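Catabolite activation-like protein (PDB 3IWZ) acts as a homodimeric global transcription regulator that activates or represses virulence genes and appears to lose its DNA binding when it binds cyclic di-GMP. Local coordinates at residues S34-Y39 / E109-S114; G53-V58 / I113-L118; G61-I66 / L102-Q107. All blocks are in the same frame, centred on the assembly; numbering follows the deposited sequence.

Interaction 1 (S34-Y39 / E109-S114)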
loop_
_atom_site.group_PDB
_atom_site.type_symbol
_atom_site.label_atom_id
_atom_site.label_comp_id
_atom_site.label_asym_id
_atom_site.label_seq_id
_atom_site.Cartn_x
_atom_site.Cartn_y
_atom_site.Cartn_z
ATOM N N SER D 34 -10.579 -5.747 -25.061
ATOM C CA SER D 34 -11.293 -5.008 -24.028
ATOM C C SER D 34 -12.507 -4.232 -24.527
ATOM O O SER D 34 -12.644 -3.947 -25.718
ATOM C CB SER D 34 -10.347 -4.030 -23.340
ATOM O OG SER D 34 -10.008 -2.980 -24.224
ATOM N N HIS D 35 -13.374 -3.882 -23.582
ATOM C CA HIS D 35 -14.590 -3.128 -23.852
ATOM C C HIS D 35 -14.415 -1.703 -23.320
ATOM O O HIS D 35 -14.468 -1.464 -22.110
ATOM C CB HIS D 35 -15.782 -3.817 -23.167
ATOM C CG HIS D 35 -17.109 -3.171 -23.438
ATOM N ND1 HIS D 35 -17.451 -2.652 -24.668
ATOM C CD2 HIS D 35 -18.197 -3.011 -22.646
ATOM C CE1 HIS D 35 -18.693 -2.198 -24.625
ATOM N NE2 HIS D 35 -19.168 -2.404 -23.410
ATOM N N ARG D 36 -14.183 -0.763 -24.229
ATOM C CA ARG D 36 -14.005 0.637 -23.861
ATOM C C ARG D 36 -15.353 1.293 -23.577
ATOM O O ARG D 36 -16.286 1.190 -24.371
ATOM C CB ARG D 36 -13.303 1.400 -24.992
ATOM C CG ARG D 36 -11.831 1.046 -25.209
ATOM C CD ARG D 36 -11.582 0.653 -26.661
ATOM N NE ARG D 36 -10.271 1.077 -27.157
ATOM C CZ ARG D 36 -9.881 2.345 -27.263
ATOM N NH1 ARG D 36 -10.701 3.325 -26.901
ATOM N NH2 ARG D 36 -8.675 2.639 -27.742
ATOM N N ARG D 37 -15.453 1.973 -22.442
ATOM C CA ARG D 37 -16.689 2.648 -22.075
ATOM C C ARG D 37 -16.390 4.021 -21.489
ATOM O O ARG D 37 -15.477 4.167 -20.675
ATOM C CB ARG D 37 -17.465 1.817 -21.054
ATOM C CG ARG D 37 -18.782 2.445 -20.623
ATOM C CD ARG D 37 -19.441 1.642 -19.503
ATOM N NE ARG D 37 -19.559 0.221 -19.833
ATOM C CZ ARG D 37 -20.049 -0.700 -19.009
ATOM N NH1 ARG D 37 -20.470 -0.353 -17.799
ATOM N NH2 ARG D 37 -20.116 -1.970 -19.390
ATOM N N ARG D 38 -17.158 5.022 -21.910
ATOM C CA ARG D 38 -16.989 6.386 -21.422
ATOM C C ARG D 38 -17.737 6.562 -20.099
ATOM O O ARG D 38 -18.831 6.031 -19.926
ATOM C CB ARG D 38 -17.522 7.385 -22.460
ATOM C CG ARG D 38 -16.809 7.337 -23.815
ATOM C CD ARG D 38 -15.511 8.146 -23.827
ATOM N NE ARG D 38 -15.751 9.587 -23.903
ATOM C CZ ARG D 38 -16.370 10.192 -24.914
ATOM N NH1 ARG D 38 -16.816 9.483 -25.947
ATOM N NH2 ARG D 38 -16.556 11.504 -24.892
ATOM N N TYR D 39 -17.142 7.300 -19.163
ATOM C CA TYR D 39 -17.773 7.531 -17.866
ATOM C C TYR D 39 -17.843 9.014 -17.569
ATOM O O TYR D 39 -16.907 9.759 -17.855
ATOM C CB TYR D 39 -16.984 6.853 -16.737
ATOM C CG TYR D 39 -16.941 5.353 -16.835
ATOM C CD1 TYR D 39 -17.797 4.553 -16.076
ATOM C CD2 TYR D 39 -16.065 4.729 -17.716
ATOM C CE1 TYR D 39 -17.774 3.171 -16.201
ATOM C CE2 TYR D 39 -16.039 3.359 -17.848
ATOM C CZ TYR D 39 -16.892 2.587 -17.092
ATOM O OH TYR D 39 -16.853 1.231 -17.253
ATOM N N GLU D 109 -12.360 7.538 -20.049
ATOM C CA GLU D 109 -12.516 6.442 -20.990
ATOM C C GLU D 109 -11.771 5.293 -20.302
ATOM O O GLU D 109 -10.573 5.391 -20.052
ATOM C CB GLU D 109 -11.854 6.757 -22.335
ATOM C CG GLU D 109 -12.709 6.345 -23.527
ATOM C CD GLU D 109 -11.904 5.796 -24.688
ATOM O OE1 GLU D 109 -10.964 6.483 -25.148
ATOM O OE2 GLU D 109 -12.224 4.678 -25.146
ATOM N N LEU D 110 -12.486 4.229 -19.962
ATOM C CA LEU D 110 -11.868 3.086 -19.298
ATOM C C LEU D 110 -12.131 1.815 -20.081
ATOM O O LEU D 110 -13.258 1.549 -20.484
ATOM C CB LEU D 110 -12.425 2.915 -17.878
ATOM C CG LEU D 110 -12.347 4.112 -16.923
ATOM C CD1 LEU D 110 -12.947 3.736 -15.585
ATOM C CD2 LEU D 110 -10.908 4.553 -16.755
ATOM N N ALA D 111 -11.083 1.033 -20.299
ATOM C CA ALA D 111 -11.212 -0.224 -21.010
ATOM C C ALA D 111 -11.244 -1.318 -19.953
ATOM O O ALA D 111 -10.310 -1.441 -19.165
ATOM C CB ALA D 111 -10.026 -0.425 -21.942
ATOM N N GLU D 112 -12.315 -2.104 -19.924
ATOM C CA GLU D 112 -12.421 -3.177 -18.950
ATOM C C GLU D 112 -12.344 -4.565 -19.580
ATOM O O GLU D 112 -12.705 -4.761 -20.744
ATOM C CB GLU D 112 -13.718 -3.049 -18.134
ATOM C CG GLU D 112 -15.001 -3.085 -18.943
ATOM C CD GLU D 112 -16.236 -3.279 -18.073
ATOM O OE1 GLU D 112 -17.357 -3.114 -18.598
ATOM O OE2 GLU D 112 -16.091 -3.608 -16.872
ATOM N N ILE D 113 -11.851 -5.517 -18.793
ATOM C CA ILE D 113 -11.718 -6.908 -19.211
ATOM C C ILE D 113 -11.806 -7.794 -17.973
ATOM O O ILE D 113 -11.188 -7.505 -16.940
ATOM C CB ILE D 113 -10.372 -7.173 -19.930
ATOM C CG1 ILE D 113 -10.403 -8.564 -20.575
ATOM C CG2 ILE D 113 -9.212 -7.093 -18.932
ATOM C CD1 ILE D 113 -9.278 -8.810 -21.564
ATOM N N SER D 114 -12.585 -8.866 -18.076
ATOM C CA SER D 114 -12.768 -9.784 -16.956
ATOM C C SER D 114 -11.464 -10.494 -16.633
ATOM O O SER D 114 -10.657 -10.766 -17.525
ATOM C CB SER D 114 -13.839 -10.823 -17.291
ATOM O OG SER D 114 -13.406 -11.684 -18.332
#

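Interaction 2 (G53-V58 / I113-L118)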
loop_
_atom_site.group_PDB
_atom_site.type_symbol
_atom_site.label_atom_id
_atom_site.label_comp_id
_atom_site.label_asym_id
_atom_site.label_seq_id
_atom_site.Cartn_x
_atom_site.Cartn_y
_atom_site.Cartn_z
ATOM N N GLY D 53 -14.761 -8.983 -10.733
ATOM C CA GLY D 53 -14.347 -9.935 -11.745
ATOM C C GLY D 53 -13.833 -9.172 -12.944
ATOM O O GLY D 53 -13.636 -9.736 -14.015
ATOM N N THR D 54 -13.583 -7.883 -12.741
ATOM C CA THR D 54 -13.124 -7.012 -13.812
ATOM C C THR D 54 -11.897 -6.155 -13.497
ATOM O O THR D 54 -11.715 -5.664 -12.387
ATOM C CB THR D 54 -14.270 -6.075 -14.241
ATOM O OG1 THR D 54 -15.377 -6.862 -14.699
ATOM C CG2 THR D 54 -13.820 -5.140 -15.352
ATOM N N LEU D 55 -11.064 -5.966 -14.506
ATOM C CA LEU D 55 -9.869 -5.160 -14.372
ATOM C C LEU D 55 -10.142 -3.925 -15.218
ATOM O O LEU D 55 -10.833 -4.008 -16.228
ATOM C CB LEU D 55 -8.666 -5.918 -14.942
ATOM C CG LEU D 55 -7.223 -5.563 -14.584
ATOM C CD1 LEU D 55 -6.370 -5.749 -15.842
ATOM C CD2 LEU D 55 -7.104 -4.152 -14.083
ATOM N N TYR D 56 -9.617 -2.780 -14.806
ATOM C CA TYR D 56 -9.806 -1.566 -15.579
ATOM C C TYR D 56 -8.474 -0.969 -15.985
ATOM O O TYR D 56 -7.503 -1.035 -15.239
ATOM C CB TYR D 56 -10.584 -0.536 -14.778
ATOM C CG TYR D 56 -12.030 -0.891 -14.552
ATOM C CD1 TYR D 56 -12.969 -0.752 -15.573
ATOM C CD2 TYR D 56 -12.466 -1.337 -13.310
ATOM C CE1 TYR D 56 -14.303 -1.039 -15.360
ATOM C CE2 TYR D 56 -13.803 -1.630 -13.087
ATOM C CZ TYR D 56 -14.715 -1.477 -14.115
ATOM O OH TYR D 56 -16.038 -1.755 -13.892
ATOM N N TYR D 57 -8.444 -0.396 -17.182
ATOM C CA TYR D 57 -7.261 0.266 -17.709
ATOM C C TYR D 57 -7.727 1.673 -18.080
ATOM O O TYR D 57 -8.626 1.830 -18.906
ATOM C CB TYR D 57 -6.750 -0.456 -18.951
ATOM C CG TYR D 57 -5.608 0.254 -19.636
ATOM C CD1 TYR D 57 -4.285 -0.010 -19.291
ATOM C CD2 TYR D 57 -5.852 1.204 -20.620
ATOM C CE1 TYR D 57 -3.232 0.658 -19.913
ATOM C CE2 TYR D 57 -4.811 1.876 -21.250
ATOM C CZ TYR D 57 -3.506 1.598 -20.892
ATOM O OH TYR D 57 -2.480 2.261 -21.519
ATOM N N VAL D 58 -7.137 2.684 -17.447
ATOM C CA VAL D 58 -7.494 4.072 -17.709
ATOM C C VAL D 58 -6.926 4.535 -19.047
ATOM O O VAL D 58 -5.722 4.748 -19.177
ATOM C CB VAL D 58 -6.942 5.026 -16.621
ATOM C CG1 VAL D 58 -7.420 6.443 -16.891
ATOM C CG2 VAL D 58 -7.362 4.567 -15.238
ATOM N N ILE D 113 -11.851 -5.517 -18.793
ATOM C CA ILE D 113 -11.718 -6.908 -19.211
ATOM C C ILE D 113 -11.806 -7.794 -17.973
ATOM O O ILE D 113 -11.188 -7.505 -16.940
ATOM C CB ILE D 113 -10.372 -7.173 -19.930
ATOM C CG1 ILE D 113 -10.403 -8.564 -20.575
ATOM C CG2 ILE D 113 -9.212 -7.093 -18.932
ATOM C CD1 ILE D 113 -9.278 -8.810 -21.564
ATOM N N SER D 114 -12.585 -8.866 -18.076
ATOM C CA SER D 114 -12.768 -9.784 -16.956
ATOM C C SER D 114 -11.464 -10.494 -16.633
ATOM O O SER D 114 -10.657 -10.766 -17.525
ATOM C CB SER D 114 -13.839 -10.823 -17.291
ATOM O OG SER D 114 -13.406 -11.684 -18.332
ATOM N N TYR D 115 -11.254 -10.798 -15.357
ATOM C CA TYR D 115 -10.036 -11.493 -14.960
ATOM C C TYR D 115 -9.947 -12.840 -15.685
ATOM O O TYR D 115 -8.937 -13.162 -16.314
ATOM C CB TYR D 115 -10.012 -11.756 -13.447
ATOM C CG TYR D 115 -10.120 -10.534 -12.556
ATOM C CD1 TYR D 115 -9.434 -9.355 -12.858
ATOM C CD2 TYR D 115 -10.857 -10.584 -11.374
ATOM C CE1 TYR D 115 -9.477 -8.260 -12.003
ATOM C CE2 TYR D 115 -10.907 -9.502 -10.517
ATOM C CZ TYR D 115 -10.214 -8.345 -10.834
ATOM O OH TYR D 115 -10.242 -7.295 -9.967
ATOM N N GLU D 116 -11.025 -13.612 -15.591
ATOM C CA GLU D 116 -11.094 -14.931 -16.195
ATOM C C GLU D 116 -10.655 -14.941 -17.644
ATOM O O GLU D 116 -9.895 -15.812 -18.054
ATOM C CB GLU D 116 -12.512 -15.486 -16.077
ATOM C CG GLU D 116 -12.555 -16.928 -15.610
ATOM C CD GLU D 116 -13.738 -17.200 -14.700
ATOM O OE1 GLU D 116 -14.887 -17.194 -15.194
ATOM O OE2 GLU D 116 -13.512 -17.416 -13.487
ATOM N N ARG D 117 -11.136 -13.973 -18.416
ATOM C CA ARG D 117 -10.782 -13.886 -19.826
ATOM C C ARG D 117 -9.396 -13.320 -20.037
ATOM O O ARG D 117 -8.865 -13.385 -21.140
ATOM C CB ARG D 117 -11.798 -13.039 -20.603
ATOM C CG ARG D 117 -12.856 -13.870 -21.317
ATOM C CD ARG D 117 -12.206 -14.902 -22.252
ATOM N NE ARG D 117 -11.670 -14.315 -23.481
ATOM C CZ ARG D 117 -10.848 -14.948 -24.318
ATOM N NH1 ARG D 117 -10.453 -16.190 -24.059
ATOM N NH2 ARG D 117 -10.435 -14.346 -25.428
ATOM N N LEU D 118 -8.804 -12.759 -18.989
ATOM C CA LEU D 118 -7.465 -12.201 -19.119
ATOM C C LEU D 118 -6.440 -13.326 -19.062
ATOM O O LEU D 118 -5.633 -13.480 -19.979
ATOM C CB LEU D 118 -7.180 -11.185 -18.007
ATOM C CG LEU D 118 -5.840 -10.449 -18.134
ATOM C CD1 LEU D 118 -5.806 -9.682 -19.437
ATOM C CD2 LEU D 118 -5.647 -9.502 -16.971
#

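Interaction 3 (G61-I66 / L102-Q107)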
loop_
_atom_site.group_PDB
_atom_site.type_symbol
_atom_site.label_atom_id
_atom_site.label_comp_id
_atom_site.label_asym_id
_atom_site.label_seq_id
_atom_site.Cartn_x
_atom_site.Cartn_y
_atom_site.Cartn_z
ATOM N N GLY D 61 -8.586 10.298 -18.876
ATOM C CA GLY D 61 -9.305 10.740 -17.706
ATOM C C GLY D 61 -8.493 10.592 -16.440
ATOM O O GLY D 61 -7.353 10.124 -16.436
ATOM N N SER D 62 -9.107 11.006 -15.347
ATOM C CA SER D 62 -8.476 10.953 -14.047
ATOM C C SER D 62 -9.475 10.290 -13.095
ATOM O O SER D 62 -10.664 10.625 -13.098
ATOM C CB SER D 62 -8.136 12.381 -13.597
ATOM O OG SER D 62 -7.328 12.406 -12.436
ATOM N N VAL D 63 -8.985 9.331 -12.314
ATOM C CA VAL D 63 -9.798 8.618 -11.338
ATOM C C VAL D 63 -9.127 8.683 -9.971
ATOM O O VAL D 63 -7.974 9.097 -9.835
ATOM C CB VAL D 63 -9.983 7.124 -11.711
ATOM C CG1 VAL D 63 -10.747 6.994 -13.032
ATOM C CG2 VAL D 63 -8.632 6.447 -11.812
ATOM N N SER D 64 -9.856 8.283 -8.946
ATOM C CA SER D 64 -9.296 8.295 -7.616
ATOM C C SER D 64 -9.657 6.968 -6.964
ATOM O O SER D 64 -10.690 6.383 -7.281
ATOM C CB SER D 64 -9.876 9.454 -6.801
ATOM O OG SER D 64 -11.250 9.242 -6.522
ATOM N N ILE D 65 -8.784 6.487 -6.086
ATOM C CA ILE D 65 -9.039 5.249 -5.355
ATOM C C ILE D 65 -9.293 5.716 -3.930
ATOM O O ILE D 65 -8.435 6.352 -3.318
ATOM C CB ILE D 65 -7.832 4.293 -5.369
ATOM C CG1 ILE D 65 -7.533 3.823 -6.797
ATOM C CG2 ILE D 65 -8.108 3.101 -4.465
ATOM C CD1 ILE D 65 -8.604 2.954 -7.418
ATOM N N ILE D 66 -10.474 5.411 -3.411
ATOM C CA ILE D 66 -10.845 5.838 -2.076
ATOM C C ILE D 66 -11.204 4.666 -1.172
ATOM O O ILE D 66 -11.811 3.691 -1.612
ATOM C CB ILE D 66 -12.052 6.813 -2.145
ATOM C CG1 ILE D 66 -11.866 7.784 -3.315
ATOM C CG2 ILE D 66 -12.173 7.595 -0.834
ATOM C CD1 ILE D 66 -12.914 8.888 -3.391
ATOM N N LEU D 102 -13.623 3.389 -6.649
ATOM C CA LEU D 102 -12.951 3.859 -7.856
ATOM C C LEU D 102 -13.867 4.973 -8.367
ATOM O O LEU D 102 -14.967 4.710 -8.863
ATOM C CB LEU D 102 -12.851 2.757 -8.907
ATOM C CG LEU D 102 -12.349 3.215 -10.279
ATOM C CD1 LEU D 102 -10.911 3.721 -10.162
ATOM C CD2 LEU D 102 -12.436 2.065 -11.274
ATOM N N ARG D 103 -13.408 6.212 -8.244
ATOM C CA ARG D 103 -14.202 7.373 -8.624
ATOM C C ARG D 103 -13.528 8.264 -9.667
ATOM O O ARG D 103 -12.387 8.693 -9.491
ATOM C CB ARG D 103 -14.508 8.157 -7.341
ATOM C CG ARG D 103 -15.095 9.543 -7.485
ATOM C CD ARG D 103 -15.228 10.176 -6.098
ATOM N NE ARG D 103 -16.148 9.423 -5.241
ATOM C CZ ARG D 103 -16.256 9.585 -3.923
ATOM N NH1 ARG D 103 -15.499 10.473 -3.284
ATOM N NH2 ARG D 103 -17.128 8.861 -3.243
ATOM N N THR D 104 -14.233 8.527 -10.767
ATOM C CA THR D 104 -13.711 9.396 -11.826
ATOM C C THR D 104 -13.640 10.827 -11.287
ATOM O O THR D 104 -14.551 11.280 -10.599
ATOM C CB THR D 104 -14.631 9.403 -13.071
ATOM O OG1 THR D 104 -15.927 9.912 -12.708
ATOM C CG2 THR D 104 -14.769 7.999 -13.649
ATOM N N ARG D 105 -12.561 11.537 -11.592
ATOM C CA ARG D 105 -12.412 12.916 -11.126
ATOM C C ARG D 105 -12.751 13.846 -12.278
ATOM O O ARG D 105 -13.000 15.033 -12.085
ATOM C CB ARG D 105 -10.986 13.182 -10.669
ATOM C CG ARG D 105 -10.480 12.276 -9.570
ATOM C CD ARG D 105 -9.015 12.578 -9.311
ATOM N NE ARG D 105 -8.842 13.970 -8.913
ATOM C CZ ARG D 105 -7.958 14.797 -9.459
ATOM N NH1 ARG D 105 -7.166 14.370 -10.432
ATOM N NH2 ARG D 105 -7.864 16.050 -9.033
ATOM N N THR D 106 -12.742 13.278 -13.478
ATOM C CA THR D 106 -13.062 13.993 -14.706
ATOM C C THR D 106 -13.793 12.990 -15.579
ATOM O O THR D 106 -14.065 11.867 -15.149
ATOM C CB THR D 106 -11.790 14.447 -15.468
ATOM O OG1 THR D 106 -11.052 13.298 -15.891
ATOM C CG2 THR D 106 -10.906 15.315 -14.589
ATOM N N GLN D 107 -14.123 13.390 -16.800
ATOM C CA GLN D 107 -14.788 12.479 -17.720
ATOM C C GLN D 107 -13.702 11.460 -18.078
ATOM O O GLN D 107 -12.555 11.836 -18.299
ATOM C CB GLN D 107 -15.257 13.242 -18.961
ATOM C CG GLN D 107 -16.225 12.485 -19.853
ATOM C CD GLN D 107 -17.122 13.422 -20.655
ATOM O OE1 GLN D 107 -17.104 13.414 -21.887
ATOM N NE2 GLN D 107 -17.908 14.240 -19.952
#

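Interaction 1 (S34-Y39 / E109-S114)
Glu109 and Glu112 of strand 109-114 each reach across to an arginine of strand 35-39, and the two ion pairs are built differently. Glu109 leaves its own strand on the face that carries Arg36, Ala111 and Arg38, and its end swings toward the partner strand. OE2 meets Arg36 NH1 at 2.7 Å, arriving at the edge of the guanidinium with the carboxylate turned only 32° from its plane. Lower down, Glu109 CG packs on Arg38 CD at 3.3 Å, so its methylenes serve one arginine and its charge another.

Glu112 stands on the other face, beside His35. Its CG sits between the backbone N and the carbonyl carbon (chi1 59°), and the chain then runs extended until OE1 lies over one face of the Arg37 guanidinium. OE1 is 3.1 Å from Arg37 NH2, with the flat groups 88° apart and no N-H pointing at the oxygen. The His35 ring runs alongside, presenting its edge to the same OE1.

Leu110 shares that face but is buried in the antiparallel beta roll of the cyclic nucleotide-binding domain, where 35-39 is an outermost strand of its sheet. Its CB touches Tyr39 CE2 at 3.6 Å and its CD1 lies over the ring, 4.2 Å from the centroid, a CH-pi contact; Val45 and Val58 add to this apolar cluster. Ala111 and Arg36 form a non-hydrogen-bonded pair. The small alanine leaves room on its face, where Leu31 of helix 24-32 lies against it and its CB meets Ser34 OG, a hydroxyl bonded to Leu31 O.

Regular antiparallel backbone bonds, such as His35 N to Glu112 O (3.0 Å), set this register. The contact is apolar where Leu110 and Tyr39 are buried and ionic where the arginines are exposed, with one bridge edge-on and the other held by charge alone.

Interaction 2 (G53-V58 / I113-L118)
The ring of Tyr115 lies flat against the backbone of Gly53 and Thr54, where two strands of the antiparallel beta roll in the cyclic nucleotide-binding domain meet and one of them turns into a helix. This is the tight part of the contact. Thr54 N sits 3.8 Å above the centre of the ring, and Gly53 CA comes within 3.6 Å of Tyr115 CD2. CG of Tyr115 is anti to the carbonyl carbon (chi1 -58°), beside its own N, and the hydroxyl at the far end bonds to Gly87 O, which helps to fix the ring. An aromatic residue suits the place because its face can cover peptide groups while its OH still finds a polar partner.

Gly53 O receives Tyr115 N at 2.9 Å, the donor standing 45° out of the carbonyl plane, and the CA of Ser114 approaches the same oxygen. Beyond this, Leu55 and Ile113 form a hydrogen-bonded antiparallel pair. On its buried side Leu55 CB meets Tyr115 CE1 at 3.8 Å, and its CD1 just reaches Leu118 CD2 at 4.0 Å.

The sheet face of Thr54 and Ser114 is looser and partly exposed to solvent. These two form the non-hydrogen-bonded pair, and Thr54 CG2 comes no nearer than 3.9 Å to Ile113 O. Ser114 instead turns its hydroxyl to the helix start as an N-cap: its OG accepts a hydrogen bond from Arg117 N at 3.2 Å.

Interaction 3 (G61-I66 / L102-Q107)
Ser62 and Arg105 join through their side chains as well as their backbones. Ser62 OG is anti to its own N (chi1 -171°), which carries it to Arg105 NH1 at 2.8 Å, at the guanidinium edge and tilted 19° from its plane; the arginine chain bends at chi3, and its guanidinium also makes a cation-pi contact with Tyr79. Ser64 differs: its OG stands between the backbone N and the carbonyl carbon (chi1 69°) and donates to Arg103 O at 3.2 Å. The short side chain thereby adds a second bond to that of Ser64 N, which reaches the oxygen from the opposite face of its plane. Thr106 OG1 accepts from Ser62 N at 3.1 Å and donates to Gln107 O, tying the turn beyond the strands.

On the other face Leu102 CD1 nestles between Val63 CB at 3.9 Å and Ile65 CD1 at 3.7 Å, as suits branched apolar residues there. Ile66 CD1 lies over one face of the Arg103 guanidinium, whose charge is met by Asp44 and Glu74.

In the beta roll's second sheet, strand 101-104 runs between strands 63-68 and 44-46, strand 74-80 flanks the far side of 63-68, and Leu102 and Val63 touch Tyr56 and Val58 of the facing sheet.

Interactions 1 and 2 lie in one antiparallel sheet, where strand 108-114 pairs with 35-39 on one side and 54-58 on the other; Ile113 and Ser114 belong to both. Interaction 3 joins strands of the second sheet, nested in the chain between the halves of the other two and nearer the middle of the molecule. The sheets meet where Tyr56 touches Leu102, Val58 touches Val63 and Tyr39 touches Thr104. Interaction 2 has no fully exposed touching residue, while 1 and 3 have exposed arginines. Interaction 1, at a sheet margin, relies on charge pairs; interaction 2 on a ring over backbone, at the start of a helix; interaction 3 on hydroxyl bonds beside an apolar face.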